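Local coordinates for protein succinate-semialdehyde dehydrogenase (Synechococcus, PDB 3VZ3) that probably oxidises succinic semialdehyde to succinate, with NADP as hydride acceptor, at residues L127-P132 / A204-G209; A154-A159 / F183-I188; K226-E231 / S434-E439. The protein carries 1 engineered substitution. One frame throughout, in Å; residues are numbered along the deposited sequence.

Overall arrangement
All three contacts belong to one mixed sheet of the cofactor-binding domain, and each reaches bound NADP. Contact 1 is the middle, with its centre about 9 Å from those of contacts 2 and 3; the centres of these two are about 18 Å apart. The strands of the three contacts follow one another as 183-185, 153-157, 116-130, 202-208, 228-231 and 435-436, all parallel but the last. Contact 2 grips the 2'-phosphate of the adenosine half, contact 1 follows the cofactor from adenine ribose to nicotinamide, and contact 3 brings Glu231 to the carboxamide. Bound 4-oxobutanoic acid lies about 6 Å from the side chain of Thr208, about 7 Å from that of Glu231 and about 11 Å from that of His158.

Contact 1 of 3, residues L127-P132 / A204-G209; sequences LLAVMP and AATLTG. With NAP (NADP nicotinamide-adenine-dinucleotide phosphate), chain D.
Val130 and Leu207 meet as a tight apolar pair, CG1 of the valine only 3.5 Å from CD1 of the leucine. On the same face Leu128 CB rests on Ala205 CB, and helices 193-198 and 211-223 cover this layer. On the reverse face Thr206 turns its methyl CG2 to Ala129 CB at 3.7 Å, Leu127 CD2 reaches Ala204 CB, and helix 138-149 covers them. Between the faces the backbones pair in parallel through four hydrogen bonds, of which Thr206 N to Leu128 O is the shortest at 2.8 Å. The strands end at the cofactor. Pro132 sets CD 3.2 Å from Thr208 O, where a proline has no N-H to offer. Thr208 holds CG2 anti to its own nitrogen, which carries this methyl over one face of the nicotinamide, 3.4 Å from NAP C4N. Met131 O accepts a 2.7 Å hydrogen bond from the ribose hydroxyl O3B of NAP. At Gly209 a CB would jam against the preceding carbonyl and strike the cofactor. The ends of these parallel strands line the cofactor site of a Rossmann-type sheet: backbone carbonyl binds ribose, while an apolar methyl supports the ring carbon that takes up hydride in NADP enzymes.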
loop_
_atom_site.group_PDB
_atom_site.type_symbol
_atom_site.label_atom_id
_atom_site.label_comp_id
_atom_site.label_asym_id
_atom_site.label_seq_id
_atom_site.Cartn_x
_atom_site.Cartn_y
_atom_site.Cartn_z
ATOM N N LEU A 127 -1.426 6.392 -13.635
ATOM C CA LEU A 127 -1.698 6.692 -12.229
ATOM C C LEU A 127 -2.685 7.838 -12.143
ATOM O O LEU A 127 -2.537 8.842 -12.846
ATOM C CB LEU A 127 -0.406 7.095 -11.524
ATOM C CG LEU A 127 0.799 6.181 -11.684
ATOM C CD1 LEU A 127 1.978 6.772 -10.916
ATOM C CD2 LEU A 127 0.482 4.729 -11.239
ATOM N N LEU A 128 -3.700 7.683 -11.289
ATOM C CA LEU A 128 -4.596 8.800 -10.970
ATOM C C LEU A 128 -4.087 9.516 -9.721
ATOM O O LEU A 128 -3.823 8.879 -8.699
ATOM C CB LEU A 128 -6.038 8.313 -10.757
ATOM C CG LEU A 128 -7.008 9.264 -10.038
ATOM C CD1 LEU A 128 -7.315 10.519 -10.886
ATOM C CD2 LEU A 128 -8.296 8.519 -9.674
ATOM N N ALA A 129 -3.964 10.841 -9.802
ATOM C CA ALA A 129 -3.662 11.677 -8.627
ATOM C C ALA A 129 -4.817 12.639 -8.362
ATOM O O ALA A 129 -5.260 13.354 -9.265
ATOM C CB ALA A 129 -2.383 12.465 -8.846
ATOM N N VAL A 130 -5.293 12.658 -7.122
ATOM C CA VAL A 130 -6.353 13.579 -6.719
ATOM C C VAL A 130 -5.708 14.509 -5.711
ATOM O O VAL A 130 -5.138 14.047 -4.725
ATOM C CB VAL A 130 -7.549 12.831 -6.084
ATOM C CG1 VAL A 130 -8.598 13.818 -5.537
ATOM C CG2 VAL A 130 -8.179 11.875 -7.099
ATOM N N MET A 131 -5.759 15.815 -5.971
ATOM C CA MET A 131 -4.937 16.762 -5.206
ATOM C C MET A 131 -5.773 17.913 -4.637
ATOM O O MET A 131 -6.851 18.205 -5.152
ATOM C CB MET A 131 -3.778 17.294 -6.068
ATOM C CG MET A 131 -2.722 16.230 -6.434
ATOM S SD MET A 131 -1.754 15.747 -4.997
ATOM C CE MET A 131 -1.417 14.004 -5.340
ATOM N N PRO A 132 -5.298 18.525 -3.531
ATOM C CA PRO A 132 -6.011 19.576 -2.815
ATOM C C PRO A 132 -5.537 20.989 -3.188
ATOM O O PRO A 132 -4.456 21.162 -3.779
ATOM C CB PRO A 132 -5.633 19.274 -1.362
ATOM C CG PRO A 132 -4.161 18.910 -1.481
ATOM C CD PRO A 132 -4.044 18.166 -2.837
ATOM N N ALA A 204 -3.449 2.529 -10.516
ATOM C CA ALA A 204 -3.203 2.929 -9.127
ATOM C C ALA A 204 -3.661 4.349 -8.927
ATOM O O ALA A 204 -3.912 5.070 -9.888
ATOM C CB ALA A 204 -1.722 2.803 -8.785
ATOM N N ALA A 205 -3.759 4.757 -7.668
ATOM C CA ALA A 205 -4.232 6.107 -7.368
ATOM C C ALA A 205 -3.618 6.648 -6.089
ATOM O O ALA A 205 -3.364 5.914 -5.134
ATOM C CB ALA A 205 -5.742 6.108 -7.262
ATOM N N THR A 206 -3.408 7.957 -6.077
ATOM C CA THR A 206 -2.916 8.652 -4.890
ATOM C C THR A 206 -3.844 9.819 -4.596
ATOM O O THR A 206 -4.350 10.443 -5.524
ATOM C CB THR A 206 -1.435 9.089 -5.077
ATOM O OG1 THR A 206 -0.890 9.529 -3.830
ATOM C CG2 THR A 206 -1.243 10.182 -6.157
ATOM N N LEU A 207 -4.075 10.107 -3.315
ATOM C CA LEU A 207 -4.880 11.268 -2.970
ATOM C C LEU A 207 -4.259 12.000 -1.792
ATOM O O LEU A 207 -3.900 11.388 -0.783
ATOM C CB LEU A 207 -6.339 10.884 -2.649
ATOM C CG LEU A 207 -7.342 12.015 -2.315
ATOM C CD1 LEU A 207 -8.742 11.683 -2.803
ATOM C CD2 LEU A 207 -7.383 12.371 -0.809
ATOM N N THR A 208 -4.147 13.315 -1.942
ATOM C CA THR A 208 -3.819 14.204 -0.834
ATOM C C THR A 208 -5.036 15.094 -0.601
ATOM O O THR A 208 -5.571 15.675 -1.549
ATOM C CB THR A 208 -2.588 15.050 -1.151
ATOM O OG1 THR A 208 -1.478 14.172 -1.365
ATOM C CG2 THR A 208 -2.253 15.927 0.027
ATOM N N GLY A 209 -5.493 15.167 0.643
ATOM C CA GLY A 209 -6.746 15.859 0.928
ATOM C C GLY A 209 -7.315 15.445 2.271
ATOM O O GLY A 209 -6.575 15.154 3.198
HETATM P PA NAP D . -10.748 17.708 0.010
HETATM O O1A NAP D . -12.133 18.247 0.073
HETATM O O2A NAP D . -10.602 16.311 0.477
HETATM O O5B NAP D . -10.217 17.877 -1.509
HETATM C C5B NAP D . -9.033 17.248 -1.962
HETATM C C4B NAP D . -9.306 16.706 -3.366
HETATM O O4B NAP D . -10.250 15.641 -3.297
HETATM C C3B NAP D . -9.922 17.736 -4.303
HETATM O O3B NAP D . -9.388 17.482 -5.585
HETATM C C2B NAP D . -11.414 17.428 -4.254
HETATM O O2B NAP D . -12.106 17.785 -5.426
HETATM C C1B NAP D . -11.373 15.920 -4.121
HETATM N N9A NAP D . -12.552 15.268 -3.516
HETATM C C8A NAP D . -13.409 15.720 -2.537
HETATM N N7A NAP D . -14.325 14.736 -2.296
HETATM C C5A NAP D . -14.050 13.677 -3.102
HETATM C C6A NAP D . -14.640 12.426 -3.275
HETATM N N6A NAP D . -15.709 12.074 -2.558
HETATM N N1A NAP D . -14.109 11.545 -4.201
HETATM C C2A NAP D . -12.996 11.889 -4.955
HETATM N N3A NAP D . -12.415 13.134 -4.780
HETATM C C4A NAP D . -12.935 14.004 -3.868
HETATM O O3 NAP D . -9.703 18.591 0.857
HETATM P PN NAP D . -9.808 20.053 1.521
HETATM O O1N NAP D . -10.588 20.933 0.623
HETATM O O2N NAP D . -10.256 19.887 2.932
HETATM O O5D NAP D . -8.234 20.414 1.475
HETATM C C5D NAP D . -7.478 20.449 2.671
HETATM C C4D NAP D . -7.147 19.062 3.210
HETATM O O4D NAP D . -5.983 18.579 2.586
HETATM C C3D NAP D . -6.820 19.074 4.699
HETATM O O3D NAP D . -7.933 18.741 5.498
HETATM C C2D NAP D . -5.770 18.007 4.855
HETATM O O2D NAP D . -6.468 16.879 5.316
HETATM C C1D NAP D . -5.308 17.681 3.450
HETATM N N1N NAP D . -3.851 17.718 3.188
HETATM C C2N NAP D . -3.017 16.673 3.528
HETATM C C3N NAP D . -1.648 16.754 3.241
HETATM C C7N NAP D . -0.669 15.638 3.503
HETATM O O7N NAP D . 0.542 15.629 2.768
HETATM N N7N NAP D . -0.934 14.694 4.408
HETATM C C4N NAP D . -1.158 17.877 2.592
HETATM C C5N NAP D . -2.016 18.908 2.225
HETATM C C6N NAP D . -3.367 18.814 2.523
HETATM P P2B NAP D . -13.142 19.032 -5.474
HETATM O O1X NAP D . -13.738 19.040 -6.861
HETATM O O2X NAP D . -12.396 20.307 -5.182
HETATM O O3X NAP D . -14.189 18.793 -4.394
#

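Contact 2 of 3, residues A154-A159 / F183-I188; sequences AVLKHA and FQTLLI. With NAP (NADP nicotinamide-adenine-dinucleotide phosphate), chain D.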
loop_
_atom_site.group_PDB
_atom_site.type_symbol
_atom_site.label_atom_id
_atom_site.label_comp_id
_atom_site.label_asym_id
_atom_site.label_seq_id
_atom_site.Cartn_x
_atom_site.Cartn_y
_atom_site.Cartn_z
ATOM N N ALA A 154 0.421 9.983 -15.908
ATOM C CA ALA A 154 -0.448 10.428 -14.820
ATOM C C ALA A 154 -1.604 11.231 -15.349
ATOM O O ALA A 154 -1.462 11.981 -16.318
ATOM C CB ALA A 154 0.321 11.269 -13.819
ATOM N N VAL A 155 -2.743 11.080 -14.687
ATOM C CA VAL A 155 -3.872 11.972 -14.897
ATOM C C VAL A 155 -4.171 12.622 -13.548
ATOM O O VAL A 155 -4.169 11.953 -12.509
ATOM C CB VAL A 155 -5.129 11.264 -15.495
ATOM C CG1 VAL A 155 -4.890 10.862 -16.959
ATOM C CG2 VAL A 155 -5.576 10.057 -14.668
ATOM N N LEU A 156 -4.359 13.938 -13.577
ATOM C CA LEU A 156 -4.537 14.727 -12.374
ATOM C C LEU A 156 -5.967 15.243 -12.283
ATOM O O LEU A 156 -6.468 15.887 -13.208
ATOM C CB LEU A 156 -3.566 15.913 -12.379
ATOM C CG LEU A 156 -3.827 17.012 -11.338
ATOM C CD1 LEU A 156 -3.550 16.548 -9.879
ATOM C CD2 LEU A 156 -3.033 18.279 -11.674
ATOM N N LYS A 157 -6.625 14.923 -11.171
ATOM C CA LYS A 157 -7.862 15.617 -10.812
ATOM C C LYS A 157 -7.467 16.565 -9.685
ATOM O O LYS A 157 -7.257 16.138 -8.553
ATOM C CB LYS A 157 -8.965 14.632 -10.371
ATOM C CG LYS A 157 -10.311 15.290 -9.986
ATOM C CD LYS A 157 -10.416 15.612 -8.494
ATOM C CE LYS A 157 -11.798 16.196 -8.137
ATOM N NZ LYS A 157 -11.936 17.602 -8.591
ATOM N N HIS A 158 -7.360 17.851 -10.001
ATOM C CA HIS A 158 -7.065 18.836 -8.977
ATOM C C HIS A 158 -8.345 19.340 -8.318
ATOM O O HIS A 158 -9.464 19.080 -8.801
ATOM C CB HIS A 158 -6.313 20.025 -9.583
ATOM C CG HIS A 158 -5.209 20.550 -8.710
ATOM N ND1 HIS A 158 -5.255 20.520 -7.334
ATOM C CD2 HIS A 158 -4.025 21.123 -9.034
ATOM C CE1 HIS A 158 -4.149 21.058 -6.846
ATOM N NE2 HIS A 158 -3.383 21.422 -7.859
ATOM N N ALA A 159 -8.187 20.082 -7.224
ATOM C CA ALA A 159 -9.336 20.723 -6.573
ATOM C C ALA A 159 -10.044 21.673 -7.556
ATOM O O ALA A 159 -9.402 22.319 -8.393
ATOM C CB ALA A 159 -8.872 21.463 -5.298
ATOM N N PHE A 183 1.357 13.463 -18.966
ATOM C CA PHE A 183 0.737 14.124 -17.814
ATOM C C PHE A 183 -0.436 14.948 -18.330
ATOM O O PHE A 183 -0.255 15.837 -19.174
ATOM C CB PHE A 183 1.712 15.047 -17.078
ATOM C CG PHE A 183 1.141 15.606 -15.803
ATOM C CD1 PHE A 183 0.286 16.709 -15.833
ATOM C CD2 PHE A 183 1.401 14.984 -14.581
ATOM C CE1 PHE A 183 -0.274 17.218 -14.640
ATOM C CE2 PHE A 183 0.844 15.491 -13.387
ATOM C CZ PHE A 183 0.008 16.602 -13.428
ATOM N N GLN A 184 -1.635 14.624 -17.855
ATOM C CA GLN A 184 -2.843 15.327 -18.296
ATOM C C GLN A 184 -3.667 15.784 -17.116
ATOM O O GLN A 184 -3.880 15.031 -16.175
ATOM C CB GLN A 184 -3.710 14.419 -19.157
ATOM C CG GLN A 184 -3.083 14.038 -20.486
ATOM C CD GLN A 184 -3.966 13.070 -21.232
ATOM O OE1 GLN A 184 -3.990 11.868 -20.925
ATOM N NE2 GLN A 184 -4.728 13.586 -22.188
ATOM N N THR A 185 -4.117 17.034 -17.172
ATOM C CA THR A 185 -5.004 17.565 -16.161
ATOM C C THR A 185 -6.441 17.307 -16.588
ATOM O O THR A 185 -6.819 17.614 -17.721
ATOM C CB THR A 185 -4.740 19.078 -15.975
ATOM O OG1 THR A 185 -3.520 19.229 -15.243
ATOM C CG2 THR A 185 -5.855 19.756 -15.203
ATOM N N LEU A 186 -7.223 16.744 -15.669
ATOM C CA LEU A 186 -8.640 16.466 -15.883
ATOM C C LEU A 186 -9.487 17.492 -15.141
ATOM O O LEU A 186 -9.558 17.473 -13.906
ATOM C CB LEU A 186 -8.968 15.074 -15.326
ATOM C CG LEU A 186 -8.152 13.913 -15.859
ATOM C CD1 LEU A 186 -8.728 12.647 -15.218
ATOM C CD2 LEU A 186 -8.228 13.828 -17.392
ATOM N N LEU A 187 -10.116 18.393 -15.884
ATOM C CA LEU A 187 -11.034 19.352 -15.266
ATOM C C LEU A 187 -12.358 18.639 -15.038
ATOM O O LEU A 187 -13.281 18.693 -15.873
ATOM C CB LEU A 187 -11.210 20.604 -16.144
ATOM C CG LEU A 187 -9.928 21.450 -16.300
ATOM C CD1 LEU A 187 -10.263 22.670 -17.123
ATOM C CD2 LEU A 187 -9.316 21.871 -14.955
ATOM N N ILE A 188 -12.442 17.969 -13.891
ATOM C CA ILE A 188 -13.607 17.151 -13.537
ATOM C C ILE A 188 -13.975 17.333 -12.055
ATOM O O ILE A 188 -13.125 17.704 -11.233
ATOM C CB ILE A 188 -13.367 15.640 -13.883
ATOM C CG1 ILE A 188 -12.255 15.025 -13.012
ATOM C CG2 ILE A 188 -13.123 15.449 -15.408
ATOM C CD1 ILE A 188 -12.053 13.497 -13.194
HETATM P PA NAP D . -10.748 17.708 0.010
HETATM O O1A NAP D . -12.133 18.247 0.073
HETATM O O2A NAP D . -10.602 16.311 0.477
HETATM O O5B NAP D . -10.217 17.877 -1.509
HETATM C C5B NAP D . -9.033 17.248 -1.962
HETATM C C4B NAP D . -9.306 16.706 -3.366
HETATM O O4B NAP D . -10.250 15.641 -3.297
HETATM C C3B NAP D . -9.922 17.736 -4.303
HETATM O O3B NAP D . -9.388 17.482 -5.585
HETATM C C2B NAP D . -11.414 17.428 -4.254
HETATM O O2B NAP D . -12.106 17.785 -5.426
HETATM C C1B NAP D . -11.373 15.920 -4.121
HETATM N N9A NAP D . -12.552 15.268 -3.516
HETATM C C8A NAP D . -13.409 15.720 -2.537
HETATM N N7A NAP D . -14.325 14.736 -2.296
HETATM C C5A NAP D . -14.050 13.677 -3.102
HETATM C C6A NAP D . -14.640 12.426 -3.275
HETATM N N6A NAP D . -15.709 12.074 -2.558
HETATM N N1A NAP D . -14.109 11.545 -4.201
HETATM C C2A NAP D . -12.996 11.889 -4.955
HETATM N N3A NAP D . -12.415 13.134 -4.780
HETATM C C4A NAP D . -12.935 14.004 -3.868
HETATM O O3 NAP D . -9.703 18.591 0.857
HETATM P PN NAP D . -9.808 20.053 1.521
HETATM O O1N NAP D . -10.588 20.933 0.623
HETATM O O2N NAP D . -10.256 19.887 2.932
HETATM O O5D NAP D . -8.234 20.414 1.475
HETATM C C5D NAP D . -7.478 20.449 2.671
HETATM C C4D NAP D . -7.147 19.062 3.210
HETATM O O4D NAP D . -5.983 18.579 2.586
HETATM C C3D NAP D . -6.820 19.074 4.699
HETATM O O3D NAP D . -7.933 18.741 5.498
HETATM C C2D NAP D . -5.770 18.007 4.855
HETATM O O2D NAP D . -6.468 16.879 5.316
HETATM C C1D NAP D . -5.308 17.681 3.450
HETATM N N1N NAP D . -3.851 17.718 3.188
HETATM C C2N NAP D . -3.017 16.673 3.528
HETATM C C3N NAP D . -1.648 16.754 3.241
HETATM C C7N NAP D . -0.669 15.638 3.503
HETATM O O7N NAP D . 0.542 15.629 2.768
HETATM N N7N NAP D . -0.934 14.694 4.408
HETATM C C4N NAP D . -1.158 17.877 2.592
HETATM C C5N NAP D . -2.016 18.908 2.225
HETATM C C6N NAP D . -3.367 18.814 2.523
HETATM P P2B NAP D . -13.142 19.032 -5.474
HETATM O O1X NAP D . -13.738 19.040 -6.861
HETATM O O2X NAP D . -12.396 20.307 -5.182
HETATM O O3X NAP D . -14.189 18.793 -4.394
HETATM O O HOH W 1 -8.028 19.183 -12.301
HETATM O O HOH W 2 -11.080 19.734 -11.155
#
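Phe183 packs obliquely against Ala154 and Leu156, its CZ 3.8 Å from Leu156 CB and its CD2 turned to Ala154 CB. With CG anti to the backbone N (chi1 -173°), the ring leans back over the neighbouring strand, and helices 138-149 and 163-176 close in on it. Leu156 CD2 runs alongside Thr185, whose OG1 is hydrogen-bonded to Ala166 O. On the reverse face Leu186 CD1 lies 3.9 Å from Val155 CB. Straight backbone bonds hold this dense half together, the shortest being Leu186 N to Leu156 O at 2.7 Å. The two parallel strands are the arms of a beta-alpha-beta unit whose connection is helix 163-176, within the Rossmann-type sheet. Beyond Leu186 the chains part, the second making an inverse gamma turn centred on Leu187, and water enters. One water joins His158 N to Leu186 O; another donates to both His158 O and Ile188 O. Lys157 spans this wetter half. CG touches Ile188 CG1 at 3.6 Å, and bends at chi2 (-92°) and chi4 (-75°) curl the chain so that NZ donates to Ile188 O at 2.9 Å, to His158 O, and to phosphate oxygen O1X of NAP, also at 2.9 Å. A methionine in its place would probably leave the 2'-phosphate without this positive mate and Ile188 O and His158 O to the water alone among the donors described. His158 ND1 accepts from Ala159 N, and its NE2 is hydrogen-bonded to Pro136 O.

Contact 3 of 3, residues K226-E231 / S434-E439; sequences KPTLLE and SGYGRE. With NAP (NADP nicotinamide-adenine-dinucleotide phosphate), chain D.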
loop_
_atom_site.group_PDB
_atom_site.type_symbol
_atom_site.label_atom_id
_atom_site.label_comp_id
_atom_site.label_asym_id
_atom_site.label_seq_id
_atom_site.Cartn_x
_atom_site.Cartn_y
_atom_site.Cartn_z
ATOM N N LYS A 226 -6.624 -2.181 -6.768
ATOM C CA LYS A 226 -5.630 -1.203 -7.177
ATOM C C LYS A 226 -4.988 -0.584 -5.945
ATOM O O LYS A 226 -5.695 -0.220 -4.998
ATOM C CB LYS A 226 -6.266 -0.132 -8.072
ATOM C CG LYS A 226 -6.695 -0.714 -9.409
ATOM C CD LYS A 226 -7.527 0.252 -10.225
ATOM C CE LYS A 226 -8.019 -0.433 -11.487
ATOM N NZ LYS A 226 -8.753 0.462 -12.409
ATOM N N PRO A 227 -3.646 -0.474 -5.954
ATOM C CA PRO A 227 -2.944 0.093 -4.792
ATOM C C PRO A 227 -3.133 1.602 -4.688
ATOM O O PRO A 227 -3.341 2.281 -5.698
ATOM C CB PRO A 227 -1.486 -0.259 -5.067
ATOM C CG PRO A 227 -1.388 -0.305 -6.577
ATOM C CD PRO A 227 -2.708 -0.891 -7.017
ATOM N N THR A 228 -3.082 2.104 -3.456
ATOM C CA THR A 228 -3.289 3.525 -3.169
ATOM C C THR A 228 -2.249 4.061 -2.185
ATOM O O THR A 228 -1.537 3.298 -1.519
ATOM C CB THR A 228 -4.689 3.818 -2.556
ATOM O OG1 THR A 228 -4.934 2.929 -1.458
ATOM C CG2 THR A 228 -5.787 3.666 -3.599
ATOM N N LEU A 229 -2.171 5.385 -2.127
ATOM C CA LEU A 229 -1.405 6.100 -1.123
ATOM C C LEU A 229 -2.294 7.262 -0.712
ATOM O O LEU A 229 -2.859 7.943 -1.569
ATOM C CB LEU A 229 -0.083 6.632 -1.686
ATOM C CG LEU A 229 0.863 7.381 -0.724
ATOM C CD1 LEU A 229 2.307 7.218 -1.159
ATOM C CD2 LEU A 229 0.514 8.864 -0.651
ATOM N N LEU A 230 -2.396 7.495 0.589
ATOM C CA LEU A 230 -3.246 8.573 1.074
ATOM C C LEU A 230 -2.469 9.471 2.013
ATOM O O LEU A 230 -1.881 8.999 2.988
ATOM C CB LEU A 230 -4.446 8.017 1.828
ATOM C CG LEU A 230 -5.450 7.146 1.084
ATOM C CD1 LEU A 230 -6.512 6.679 2.039
ATOM C CD2 LEU A 230 -6.072 7.935 -0.071
ATOM N N GLU A 231 -2.528 10.768 1.738
ATOM C CA GLU A 231 -1.918 11.781 2.594
ATOM C C GLU A 231 -3.064 12.685 3.049
ATOM O O GLU A 231 -3.552 13.506 2.271
ATOM C CB GLU A 231 -0.889 12.590 1.804
ATOM C CG GLU A 231 0.330 11.793 1.257
ATOM C CD GLU A 231 1.534 11.726 2.200
ATOM O OE1 GLU A 231 1.541 12.380 3.278
ATOM O OE2 GLU A 231 2.493 11.002 1.844
ATOM N N SER A 434 -4.581 9.731 9.375
ATOM C CA SER A 434 -3.857 10.656 8.472
ATOM C C SER A 434 -3.377 10.001 7.172
ATOM O O SER A 434 -2.822 10.687 6.289
ATOM C CB SER A 434 -2.671 11.314 9.196
ATOM O OG SER A 434 -3.160 12.119 10.264
ATOM N N GLY A 435 -3.586 8.688 7.067
ATOM C CA GLY A 435 -3.281 7.953 5.839
ATOM C C GLY A 435 -2.211 6.896 5.987
ATOM O O GLY A 435 -1.933 6.399 7.098
ATOM N N TYR A 436 -1.605 6.557 4.851
ATOM C CA TYR A 436 -0.628 5.470 4.764
ATOM C C TYR A 436 0.146 5.622 3.465
ATOM O O TYR A 436 -0.292 6.331 2.555
ATOM C CB TYR A 436 -1.310 4.090 4.814
ATOM C CG TYR A 436 -2.460 3.899 3.828
ATOM C CD1 TYR A 436 -2.217 3.662 2.469
ATOM C CD2 TYR A 436 -3.784 3.927 4.265
ATOM C CE1 TYR A 436 -3.280 3.482 1.559
ATOM C CE2 TYR A 436 -4.852 3.733 3.368
ATOM C CZ TYR A 436 -4.587 3.516 2.018
ATOM O OH TYR A 436 -5.636 3.339 1.154
ATOM N N GLY A 437 1.290 4.947 3.387
ATOM C CA GLY A 437 2.221 5.137 2.288
ATOM C C GLY A 437 3.096 6.358 2.499
ATOM O O GLY A 437 2.817 7.213 3.360
ATOM N N ARG A 438 4.161 6.442 1.708
ATOM C CA ARG A 438 5.150 7.516 1.870
ATOM C C ARG A 438 5.492 8.120 0.525
ATOM O O ARG A 438 5.764 7.400 -0.454
ATOM C CB ARG A 438 6.434 7.008 2.568
ATOM C CG ARG A 438 6.215 6.479 3.999
ATOM C CD ARG A 438 5.952 7.630 4.971
ATOM N NE ARG A 438 5.719 7.196 6.360
ATOM C CZ ARG A 438 4.523 6.967 6.901
ATOM N NH1 ARG A 438 3.405 7.071 6.173
ATOM N NH2 ARG A 438 4.438 6.627 8.197
ATOM N N GLU A 439 5.428 9.449 0.483
ATOM C CA GLU A 439 5.925 10.227 -0.646
ATOM C C GLU A 439 7.340 10.674 -0.316
ATOM O O GLU A 439 7.762 10.586 0.841
ATOM C CB GLU A 439 5.004 11.427 -0.908
ATOM C CG GLU A 439 3.614 10.994 -1.385
ATOM C CD GLU A 439 2.767 12.111 -1.947
ATOM O OE1 GLU A 439 2.684 13.172 -1.294
ATOM O OE2 GLU A 439 2.168 11.932 -3.045
HETATM P PA NAP D . -10.748 17.708 0.010
HETATM O O1A NAP D . -12.133 18.247 0.073
HETATM O O2A NAP D . -10.602 16.311 0.477
HETATM O O5B NAP D . -10.217 17.877 -1.509
HETATM C C5B NAP D . -9.033 17.248 -1.962
HETATM C C4B NAP D . -9.306 16.706 -3.366
HETATM O O4B NAP D . -10.250 15.641 -3.297
HETATM C C3B NAP D . -9.922 17.736 -4.303
HETATM O O3B NAP D . -9.388 17.482 -5.585
HETATM C C2B NAP D . -11.414 17.428 -4.254
HETATM O O2B NAP D . -12.106 17.785 -5.426
HETATM C C1B NAP D . -11.373 15.920 -4.121
HETATM N N9A NAP D . -12.552 15.268 -3.516
HETATM C C8A NAP D . -13.409 15.720 -2.537
HETATM N N7A NAP D . -14.325 14.736 -2.296
HETATM C C5A NAP D . -14.050 13.677 -3.102
HETATM C C6A NAP D . -14.640 12.426 -3.275
HETATM N N6A NAP D . -15.709 12.074 -2.558
HETATM N N1A NAP D . -14.109 11.545 -4.201
HETATM C C2A NAP D . -12.996 11.889 -4.955
HETATM N N3A NAP D . -12.415 13.134 -4.780
HETATM C C4A NAP D . -12.935 14.004 -3.868
HETATM O O3 NAP D . -9.703 18.591 0.857
HETATM P PN NAP D . -9.808 20.053 1.521
HETATM O O1N NAP D . -10.588 20.933 0.623
HETATM O O2N NAP D . -10.256 19.887 2.932
HETATM O O5D NAP D . -8.234 20.414 1.475
HETATM C C5D NAP D . -7.478 20.449 2.671
HETATM C C4D NAP D . -7.147 19.062 3.210
HETATM O O4D NAP D . -5.983 18.579 2.586
HETATM C C3D NAP D . -6.820 19.074 4.699
HETATM O O3D NAP D . -7.933 18.741 5.498
HETATM C C2D NAP D . -5.770 18.007 4.855
HETATM O O2D NAP D . -6.468 16.879 5.316
HETATM C C1D NAP D . -5.308 17.681 3.450
HETATM N N1N NAP D . -3.851 17.718 3.188
HETATM C C2N NAP D . -3.017 16.673 3.528
HETATM C C3N NAP D . -1.648 16.754 3.241
HETATM C C7N NAP D . -0.669 15.638 3.503
HETATM O O7N NAP D . 0.542 15.629 2.768
HETATM N N7N NAP D . -0.934 14.694 4.408
HETATM C C4N NAP D . -1.158 17.877 2.592
HETATM C C5N NAP D . -2.016 18.908 2.225
HETATM C C6N NAP D . -3.367 18.814 2.523
HETATM P P2B NAP D . -13.142 19.032 -5.474
HETATM O O1X NAP D . -13.738 19.040 -6.861
HETATM O O2X NAP D . -12.396 20.307 -5.182
HETATM O O3X NAP D . -14.189 18.793 -4.394
HETATM O O HOH W 3 0.728 9.104 3.912
#
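Tyr436 and Leu230 lie side by side and point the same way, with Leu230 CD1 3.6 Å from Tyr436 CE2 and approaching the ring obliquely. Thr228 comes instead to the ring edge: its OG1 lies near the ring plane and shares a 2.7 Å hydrogen bond with Tyr436 OH. A chi1 of 51° places the tyrosine ring between its own N and carbonyl carbon, from where the phenol reaches back along strand 228-231. In the backbone, Leu230 and Tyr436 form an antiparallel hydrogen-bonded pair, both bonds 3.1 Å. Gly435 lets strand 228-231 come close, its CA 3.3 Å from Leu230 O, where a CB would clash. Leu229 faces the other way and fits its two methyls to the departing chain, CD1 against the backbone of Arg438 and CD2 3.8 Å from Glu439 CG. Glu231 and Glu439 cross obliquely, their carboxylate planes turned 33° apart. The bend of Glu231 at chi2 (-90°) swings OE2 to within 3.4 Å of Glu439 CG, while its CB and backbone lie against the carboxamide of NAP. Glu231 sits in the Leu-Glu-Leu-Gly-Gly sequence that marks this enzyme family. The contact also meets the second subunit, where Arg438 NE donates to Ala451 O of that chain and Tyr436 packs on its Lys226. Glu231 OE2 and Glu439 OE1 approach to 3.8 Å. Arg142 pairs with Glu439 OE1 in a salt bridge. Since Arg142 also hydrogen-bonds NAP and lines the 4-oxobutanoic acid pocket, the contact links this antiparallel strand pair of the mixed sheet to the active site.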